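Local coordinates for protein probable chitinase A (Chromobacterium violaceum, PDB 4TX8) that probably hydrolyses internal glycosidic bonds of chitin as a family 18 endochitinase, with a small carbohydrate-binding module probably assisting attachment to the polymer, at residues M254-P259 with S287-Q292; V178-G183 with G214-L219. All blocks are in the same frame, centred on the assembly; numbering follows the deposited sequence.

Contact 1: M254-P259 with S287-Q292. With CA (calcium ion), chain D.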
# COMPACT_ATOMS: atom_id res chain seq x y z
N MET A 254 7.09 4.28 -1.95
CA MET A 254 7.77 3.00 -2.04
C MET A 254 7.13 2.02 -1.06
O MET A 254 6.80 2.39 0.06
CB MET A 254 9.25 3.14 -1.72
CG MET A 254 9.99 4.16 -2.56
SD MET A 254 11.66 4.39 -1.93
CE MET A 254 12.28 5.63 -3.07
N ALA A 255 6.97 0.78 -1.49
CA ALA A 255 6.42 -0.24 -0.61
C ALA A 255 7.27 -1.51 -0.59
O ALA A 255 6.78 -2.59 -0.92
CB ALA A 255 4.99 -0.58 -1.03
N PRO A 256 8.55 -1.39 -0.19
CA PRO A 256 9.37 -2.60 -0.17
C PRO A 256 9.12 -3.45 1.08
O PRO A 256 8.71 -2.92 2.11
CB PRO A 256 10.80 -2.04 -0.17
CG PRO A 256 10.68 -0.73 0.50
CD PRO A 256 9.29 -0.20 0.26
N GLU A 257 9.35 -4.75 0.96
CA GLU A 257 9.25 -5.66 2.09
C GLU A 257 10.43 -5.41 3.03
O GLU A 257 11.51 -5.05 2.58
CB GLU A 257 9.22 -7.11 1.60
CG GLU A 257 8.14 -7.34 0.57
CD GLU A 257 8.19 -8.72 -0.06
OE1 GLU A 257 8.37 -9.71 0.68
OE2 GLU A 257 8.04 -8.81 -1.30
N HIS A 258 10.22 -5.61 4.33
CA HIS A 258 11.22 -5.14 5.29
C HIS A 258 12.62 -5.79 5.19
O HIS A 258 13.60 -5.15 5.57
CB HIS A 258 10.68 -5.26 6.74
CG HIS A 258 10.55 -6.66 7.26
ND1 HIS A 258 11.64 -7.45 7.56
CD2 HIS A 258 9.45 -7.37 7.62
CE1 HIS A 258 11.22 -8.61 8.04
NE2 HIS A 258 9.90 -8.58 8.09
N PRO A 259 12.74 -7.03 4.65
CA PRO A 259 14.12 -7.48 4.45
C PRO A 259 14.94 -6.58 3.52
O PRO A 259 16.16 -6.49 3.68
CB PRO A 259 13.95 -8.87 3.82
CG PRO A 259 12.65 -9.35 4.34
CD PRO A 259 11.78 -8.13 4.41
N SER A 287 7.79 10.95 -1.17
CA SER A 287 6.60 11.45 -0.48
C SER A 287 6.31 10.62 0.76
O SER A 287 6.10 11.16 1.85
CB SER A 287 5.38 11.45 -1.41
OG SER A 287 5.66 12.07 -2.65
N VAL A 288 6.30 9.30 0.60
CA VAL A 288 6.14 8.40 1.74
C VAL A 288 6.67 7.00 1.42
O VAL A 288 6.47 6.48 0.32
CB VAL A 288 4.65 8.30 2.19
CG1 VAL A 288 3.76 7.82 1.05
CG2 VAL A 288 4.52 7.37 3.40
N ILE A 289 7.39 6.41 2.36
CA ILE A 289 7.70 4.99 2.25
C ILE A 289 6.88 4.23 3.28
O ILE A 289 6.89 4.57 4.47
CB ILE A 289 9.21 4.70 2.44
CG1 ILE A 289 9.44 3.18 2.44
CG2 ILE A 289 9.75 5.34 3.72
CD1 ILE A 289 10.90 2.78 2.47
N HIS A 290 6.14 3.24 2.82
CA HIS A 290 5.39 2.38 3.72
C HIS A 290 5.83 0.94 3.52
O HIS A 290 5.34 0.23 2.64
CB HIS A 290 3.88 2.53 3.50
CG HIS A 290 3.50 2.84 2.09
ND1 HIS A 290 3.82 2.02 1.03
CD2 HIS A 290 2.80 3.87 1.56
CE1 HIS A 290 3.34 2.54 -0.09
NE2 HIS A 290 2.72 3.66 0.21
N VAL A 291 6.79 0.53 4.35
CA VAL A 291 7.35 -0.81 4.29
C VAL A 291 6.25 -1.84 4.57
O VAL A 291 5.36 -1.62 5.39
CB VAL A 291 8.51 -0.96 5.30
CG1 VAL A 291 8.79 -2.42 5.63
CG2 VAL A 291 9.76 -0.29 4.75
N GLN A 292 6.30 -2.95 3.85
CA GLN A 292 5.36 -4.04 4.06
C GLN A 292 5.81 -4.89 5.24
O GLN A 292 6.80 -5.61 5.16
CB GLN A 292 5.22 -4.88 2.78
CG GLN A 292 4.64 -4.08 1.61
CD GLN A 292 4.79 -4.78 0.26
OE1 GLN A 292 5.39 -5.85 0.17
NE2 GLN A 292 4.24 -4.18 -0.78
CA CA D . 7.03 -4.53 -2.32
O HOH W 1 6.40 -6.95 -2.81
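Gln292 lies across Ala255 and Glu257 where two neighbouring parallel strands of the TIM barrel of a family 18 glycoside hydrolase reach their C-terminal ends. Its CG is anti to the carbonyl carbon (chi1 -63°) and the chain beyond is extended, which carries the amide past the Ala255 carbonyl to the calcium site. There Gln292 NE2 lies 3.0 Å from Ala255 O, but at too poor an angle for a hydrogen bond; its N-H is given to Asp218 instead. Ala255 O binds the calcium ion, at 2.4 Å. At the other end of the amide, Gln292 OE1 rests 3.2 Å from Glu257 CG, with amide and carboxylate planes only 25° apart. Glu257 suits this place because both carboxylate oxygens have polar partners: OE2 lies 2.9 Å from the calcium-bound water, well placed to accept a hydrogen bond from it, while OE1 is held by Asn296. Away from the metal the fit is mostly apolar. The methyl of Ala255 is small enough to meet the edge of the His290 ring in its plane, Ala255 CB 3.5 Å from His290 ND1. The Pro256 ring stands at about a right angle to Ile289, with Pro256 CG 4.0 Å from Ile289 CD1, and His258 CB packs on Val291 CG1 at 3.6 Å. Backbone bonds join Met254 to Val288 and His290, and a third reaches beyond the regular strand pairing: Gln292 N donates to Pro256 O over 3.0 Å, sitting 36° above the carbonyl plane.

Contact 2: V178-G183 with G214-L219. With CA (calcium ion), chain D.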
# COMPACT_ATOMS: atom_id res chain seq x y z
N VAL A 178 -2.27 7.34 -7.52
CA VAL A 178 -0.94 7.06 -8.06
C VAL A 178 -0.90 5.68 -8.71
O VAL A 178 -1.69 4.79 -8.38
CB VAL A 178 0.15 7.19 -6.95
CG1 VAL A 178 -0.42 7.90 -5.73
CG2 VAL A 178 0.73 5.85 -6.57
N LEU A 179 0.01 5.51 -9.66
CA LEU A 179 0.15 4.27 -10.40
C LEU A 179 1.26 3.42 -9.80
O LEU A 179 2.39 3.87 -9.68
CB LEU A 179 0.44 4.56 -11.87
CG LEU A 179 0.62 3.34 -12.77
CD1 LEU A 179 -0.64 2.48 -12.74
CD2 LEU A 179 0.95 3.76 -14.20
N SER A 180 0.94 2.18 -9.43
CA SER A 180 1.94 1.31 -8.82
C SER A 180 2.64 0.42 -9.84
O SER A 180 2.01 -0.15 -10.73
CB SER A 180 1.33 0.44 -7.73
OG SER A 180 2.32 -0.37 -7.13
N LEU A 181 3.96 0.32 -9.69
CA LEU A 181 4.75 -0.63 -10.46
C LEU A 181 4.91 -1.90 -9.64
O LEU A 181 5.54 -1.88 -8.58
CB LEU A 181 6.12 -0.04 -10.81
CG LEU A 181 6.28 0.84 -12.05
CD1 LEU A 181 5.06 1.70 -12.33
CD2 LEU A 181 7.51 1.72 -11.88
N GLY A 182 4.35 -3.00 -10.12
CA GLY A 182 4.42 -4.26 -9.41
C GLY A 182 3.47 -5.30 -9.97
O GLY A 182 3.05 -5.22 -11.13
N GLY A 183 3.13 -6.29 -9.15
CA GLY A 183 2.17 -7.31 -9.52
C GLY A 183 2.70 -8.31 -10.53
O GLY A 183 3.90 -8.44 -10.75
N GLY A 214 1.48 10.49 -9.56
CA GLY A 214 2.83 9.98 -9.48
C GLY A 214 2.85 8.46 -9.45
O GLY A 214 1.90 7.82 -9.91
N ILE A 215 3.92 7.89 -8.91
CA ILE A 215 4.07 6.44 -8.94
C ILE A 215 4.39 5.83 -7.58
O ILE A 215 4.88 6.51 -6.67
CB ILE A 215 5.18 6.01 -9.93
CG1 ILE A 215 6.55 6.45 -9.42
CG2 ILE A 215 4.90 6.54 -11.33
CD1 ILE A 215 7.70 6.02 -10.31
N ASP A 216 4.10 4.54 -7.47
CA ASP A 216 4.44 3.74 -6.29
C ASP A 216 5.34 2.60 -6.72
O ASP A 216 5.06 1.93 -7.71
CB ASP A 216 3.17 3.21 -5.62
CG ASP A 216 3.47 2.25 -4.48
OD1 ASP A 216 3.97 2.71 -3.43
OD2 ASP A 216 3.21 1.04 -4.63
N LEU A 217 6.42 2.37 -5.99
CA LEU A 217 7.32 1.27 -6.32
C LEU A 217 7.03 0.04 -5.46
O LEU A 217 7.33 0.01 -4.27
CB LEU A 217 8.78 1.71 -6.15
CG LEU A 217 9.18 2.98 -6.89
CD1 LEU A 217 10.64 3.31 -6.63
CD2 LEU A 217 8.90 2.85 -8.39
N ASP A 218 6.44 -0.97 -6.09
CA ASP A 218 6.13 -2.23 -5.42
C ASP A 218 6.68 -3.35 -6.29
O ASP A 218 6.01 -4.35 -6.53
CB ASP A 218 4.62 -2.37 -5.22
CG ASP A 218 4.24 -3.56 -4.36
OD1 ASP A 218 5.11 -4.06 -3.61
OD2 ASP A 218 3.08 -3.99 -4.43
N LEU A 219 7.91 -3.18 -6.77
CA LEU A 219 8.41 -3.99 -7.87
C LEU A 219 9.63 -4.85 -7.54
O LEU A 219 10.19 -5.49 -8.43
CB LEU A 219 8.75 -3.08 -9.06
CG LEU A 219 9.51 -1.77 -8.78
CD1 LEU A 219 10.93 -2.01 -8.25
CD2 LEU A 219 9.56 -0.91 -10.02
CA CA D . 7.03 -4.53 -2.32
O HOH W 1 6.40 -6.95 -2.81
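Ser180 and Asp216 face each other on adjacent parallel strands, the serine OG donating to Asp216 OD2 over 3.0 Å by way of the anti lone pair. Ser180 OG is anti to its own backbone N (chi1 -178°), which directs the short hydroxyl to the aspartate. The same OD2 is also bonded to Tyr112, while OD1 pairs with Ser253, so the buried carboxylate is gripped at both oxygens and its rotation is fixed. Beside it, Val178 CG2 covers Asp216 CB at 3.7 Å. Further along, Asp218 OD1 binds the calcium ion at 2.4 Å and takes an N-H from Gln292. The opposite face is apolar: Leu181 lies side by side with Leu217, and also with Leu219 just past the strand, its CB 3.6 Å from Leu219 CD2, and packs against Phe199 and Leu203 of helix 193-210. Between the two faces, backbone bonds join the strands, among them Leu181 N to Asp216 O, 2.8 Å. Glycine suits position 182, where a beta carbon would collide with Asp218 O. Strand, helix and strand form a beta-alpha-beta crossover of the barrel, and its two strands bear the hallmarks of family 18 chitinases: SxGG at Ser180-Gly183 and the acidic DxxDxDxE, to which Asp216 and Asp218 belong.

Contacts 1 and 2 are strand pairings of one barrel, with the pairing of strands 214-218 and 251-254 between them; their centres are 11 Å apart. The seam includes a probable backbone hydrogen bond, Ala255 N to Leu217 O at 2.9 Å. At the strand ends, Gln292 NE2 lies 3.0 Å from Asp218 OD1, a probable hydrogen bond that ties contact 1 to a calcium ligand of contact 2. Deeper in, His290 CE1 packs 3.4 Å from Asp216 OD1. Each contact supplies one ligand, Ala255 or Asp218; Glu220, the last acid of DxxDxDxE, and the shared water also bind the ion. A citrate, probably from the crystallisation liquor, lies beside Gln292 and Asp218, consistent with the family's substrate cleft at these strand ends.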